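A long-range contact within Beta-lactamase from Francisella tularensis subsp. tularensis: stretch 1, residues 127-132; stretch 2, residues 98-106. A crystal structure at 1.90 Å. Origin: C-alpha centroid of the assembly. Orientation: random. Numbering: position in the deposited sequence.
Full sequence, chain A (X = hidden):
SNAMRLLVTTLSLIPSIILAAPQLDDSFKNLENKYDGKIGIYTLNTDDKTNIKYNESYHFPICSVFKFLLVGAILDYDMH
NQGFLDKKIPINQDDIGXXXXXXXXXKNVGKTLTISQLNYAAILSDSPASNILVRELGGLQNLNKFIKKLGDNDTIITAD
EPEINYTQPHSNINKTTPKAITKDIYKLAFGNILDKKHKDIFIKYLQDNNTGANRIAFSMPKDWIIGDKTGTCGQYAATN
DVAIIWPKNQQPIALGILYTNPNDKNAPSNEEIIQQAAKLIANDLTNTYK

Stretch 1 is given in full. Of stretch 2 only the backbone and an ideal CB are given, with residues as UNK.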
# COMPACT_ATOMS: atom_id res chain seq x y z
N SER A 127 12.77 1.34 3.74
CA SER A 127 12.79 2.73 3.29
C SER A 127 13.93 3.08 2.33
O SER A 127 13.71 3.68 1.28
CB SER A 127 12.76 3.69 4.49
OG SER A 127 11.54 3.56 5.20
N PRO A 128 15.16 2.69 2.68
CA PRO A 128 16.23 2.96 1.72
C PRO A 128 15.98 2.28 0.38
O PRO A 128 16.30 2.87 -0.64
CB PRO A 128 17.46 2.36 2.40
CG PRO A 128 17.15 2.49 3.87
CD PRO A 128 15.68 2.21 3.97
N ALA A 129 15.43 1.07 0.40
CA ALA A 129 15.12 0.37 -0.84
C ALA A 129 14.19 1.21 -1.70
O ALA A 129 14.39 1.34 -2.91
CB ALA A 129 14.49 -1.00 -0.53
N SER A 130 13.18 1.80 -1.06
CA SER A 130 12.19 2.63 -1.75
C SER A 130 12.83 3.85 -2.38
O SER A 130 12.53 4.19 -3.52
CB SER A 130 11.11 3.11 -0.78
OG SER A 130 10.42 2.01 -0.24
N ASN A 131 13.69 4.53 -1.63
CA ASN A 131 14.32 5.73 -2.17
C ASN A 131 15.22 5.39 -3.36
O ASN A 131 15.29 6.14 -4.33
CB ASN A 131 15.10 6.50 -1.08
CG ASN A 131 14.19 7.23 -0.10
OD1 ASN A 131 12.97 7.24 -0.25
ND2 ASN A 131 14.78 7.84 0.92
N ILE A 132 15.91 4.25 -3.28
CA ILE A 132 16.74 3.78 -4.39
C ILE A 132 15.90 3.54 -5.64
O ILE A 132 16.27 3.93 -6.75
CB ILE A 132 17.51 2.50 -4.01
CG1 ILE A 132 18.59 2.81 -2.97
CG2 ILE A 132 18.12 1.84 -5.26
CD1 ILE A 132 19.21 1.60 -2.34
N UNK A 98 19.73 8.27 7.67
CA UNK A 98 19.16 8.19 9.01
C UNK A 98 17.82 7.45 9.01
O UNK A 98 17.05 7.57 9.96
CB UNK A 98 18.98 9.59 9.59
N UNK A 99 17.56 6.68 7.96
CA UNK A 99 16.35 5.87 7.87
C UNK A 99 16.49 4.64 8.76
O UNK A 99 17.41 3.83 8.57
CB UNK A 99 16.07 5.46 6.42
N UNK A 100 15.58 4.50 9.72
CA UNK A 100 15.70 3.46 10.73
C UNK A 100 15.18 2.09 10.32
O UNK A 100 15.66 1.08 10.81
CB UNK A 100 14.96 3.91 11.99
N UNK A 101 14.19 2.04 9.44
CA UNK A 101 13.64 0.74 9.05
C UNK A 101 14.20 0.27 7.70
O UNK A 101 13.70 0.66 6.64
CB UNK A 101 12.11 0.82 8.98
N UNK A 102 15.23 -0.58 7.75
CA UNK A 102 15.96 -1.02 6.57
C UNK A 102 16.33 -2.49 6.71
O UNK A 102 17.51 -2.85 6.70
CB UNK A 102 17.21 -0.17 6.36
N UNK A 103 15.31 -3.34 6.83
CA UNK A 103 15.58 -4.74 7.17
C UNK A 103 16.45 -5.47 6.14
O UNK A 103 17.28 -6.26 6.54
CB UNK A 103 14.25 -5.49 7.33
N UNK A 104 16.28 -5.19 4.85
CA UNK A 104 17.11 -5.82 3.83
C UNK A 104 18.33 -4.96 3.46
O UNK A 104 19.46 -5.43 3.47
CB UNK A 104 16.27 -6.10 2.58
N UNK A 105 18.10 -3.69 3.14
CA UNK A 105 19.19 -2.87 2.63
C UNK A 105 20.33 -2.73 3.65
O UNK A 105 21.49 -2.69 3.27
CB UNK A 105 18.66 -1.49 2.24
N UNK A 106 19.99 -2.67 4.93
CA UNK A 106 21.01 -2.50 5.96
C UNK A 106 21.95 -3.70 6.02
O UNK A 106 23.06 -3.60 6.56
CB UNK A 106 20.35 -2.28 7.32

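Position 98 has nothing of stretch 1 within 5.5 Å of its ideal CB. The contact sets no demand here, and many side chains would do. The residue is Lys-98, with a nearly extended chain that does not touch stretch 1.

Position 99 points its CA-to-CB bond toward the start of the helix. The ideal CB lies 4.1 Å from Pro-128 CG and 4.2 Å from Ser-127 CB. The surface here is mostly carbon, with the amide of Asn-131 further along. A medium apolar side chain would suit it: leucine, isoleucine, valine or methionine. The residue is Leu-99, with chi1 m and chi2 t. Its CD1 lies 3.8 Å from Pro-128 CG, 3.9 Å from Ser-127 CB and 3.7 Å from Asn-131 ND2. One methyl thus meets three residues of the helix.

Position 100 points away, and its ideal CB has room. Phi/psi of -84/-29 is open to most residues, so the backbone does not require glycine. The residue is Gly-100, which makes no contact with stretch 1.

Position 101 contributes mainly through its backbone. Its O accepts a hydrogen bond from Ser-127 N, 3.1 Å away and almost straight at 176°. The acceptor is the backbone carbonyl, so this bond does not select the side chain. CA-to-CB points sideways, with the ideal CB 4.7 Å from Ser-127 OG, so polar or aromatic side chains are both plausible. The residue is Tyr-101, chi1 t. Its ring extends past the contact, and its CB, the nearest side-chain atom, stays 4.8 Å from Ser-127 OG. A water joins Tyr-101 N (3.2 Å from the water O) to Ser-127 OG (3.0 Å from the same O).

Position 102 has its ideal CB only 3.6 Å from Pro-128 CG. A small side chain fits most simply; a longer one would have to turn away from the proline ring. The residue is Ala-102, whose CB packs on Pro-128 CG at 3.7 Å.

Positions 103 and 104 have no stretch 1 atom within 5.5 Å of their ideal CBs. Phi of -61 at 103 allows proline, among others; the contact leaves 104 open. The residues are Pro-103 and Ile-104.

Position 105 points toward the helix, its ideal CB 4.0 Å from Pro-128 CB and 4.5 Å from Ala-129 N. A compact branched side chain, such as valine or threonine, would suit it. The residue is Thr-105, chi1 p. Its OG1 lies 3.3 Å from Pro-128 CB, and its CG2 packs 3.7 Å from Ala-129 CB.

Position 106 points sideways, beyond reach, so many side chains would do. The residue is Ala-106, whose N donates a hydrogen bond to Ala-102 O, 3.1 Å away.

Stretch 2, residues 98-106: KLGYAPITA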
# COMPACT_ATOMS: atom_id res chain seq x y z
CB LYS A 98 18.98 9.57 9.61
CG LYS A 98 20.28 10.32 9.82
CD LYS A 98 20.03 11.67 10.47
CE LYS A 98 21.32 12.47 10.61
NZ LYS A 98 21.06 13.91 10.95
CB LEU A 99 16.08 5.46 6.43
CG LEU A 99 15.78 6.59 5.44
CD1 LEU A 99 15.86 6.06 4.03
CD2 LEU A 99 14.41 7.24 5.70
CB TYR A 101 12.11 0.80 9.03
CG TYR A 101 11.50 -0.58 9.00
CD1 TYR A 101 10.94 -1.10 7.84
CD2 TYR A 101 11.50 -1.37 10.14
CE1 TYR A 101 10.39 -2.38 7.83
CE2 TYR A 101 10.96 -2.64 10.14
CZ TYR A 101 10.40 -3.14 8.99
OH TYR A 101 9.86 -4.40 9.00
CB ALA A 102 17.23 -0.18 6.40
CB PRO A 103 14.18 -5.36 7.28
CG PRO A 103 13.30 -4.45 6.48
CD PRO A 103 13.88 -3.07 6.66
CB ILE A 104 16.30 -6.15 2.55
CG1 ILE A 104 15.23 -7.20 2.84
CG2 ILE A 104 17.22 -6.66 1.45
CD1 ILE A 104 14.04 -6.70 3.59
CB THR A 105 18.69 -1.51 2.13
OG1 THR A 105 17.95 -0.85 3.17
CG2 THR A 105 17.79 -1.71 0.91
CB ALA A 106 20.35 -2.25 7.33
O HOH W 1 12.72 4.32 7.81
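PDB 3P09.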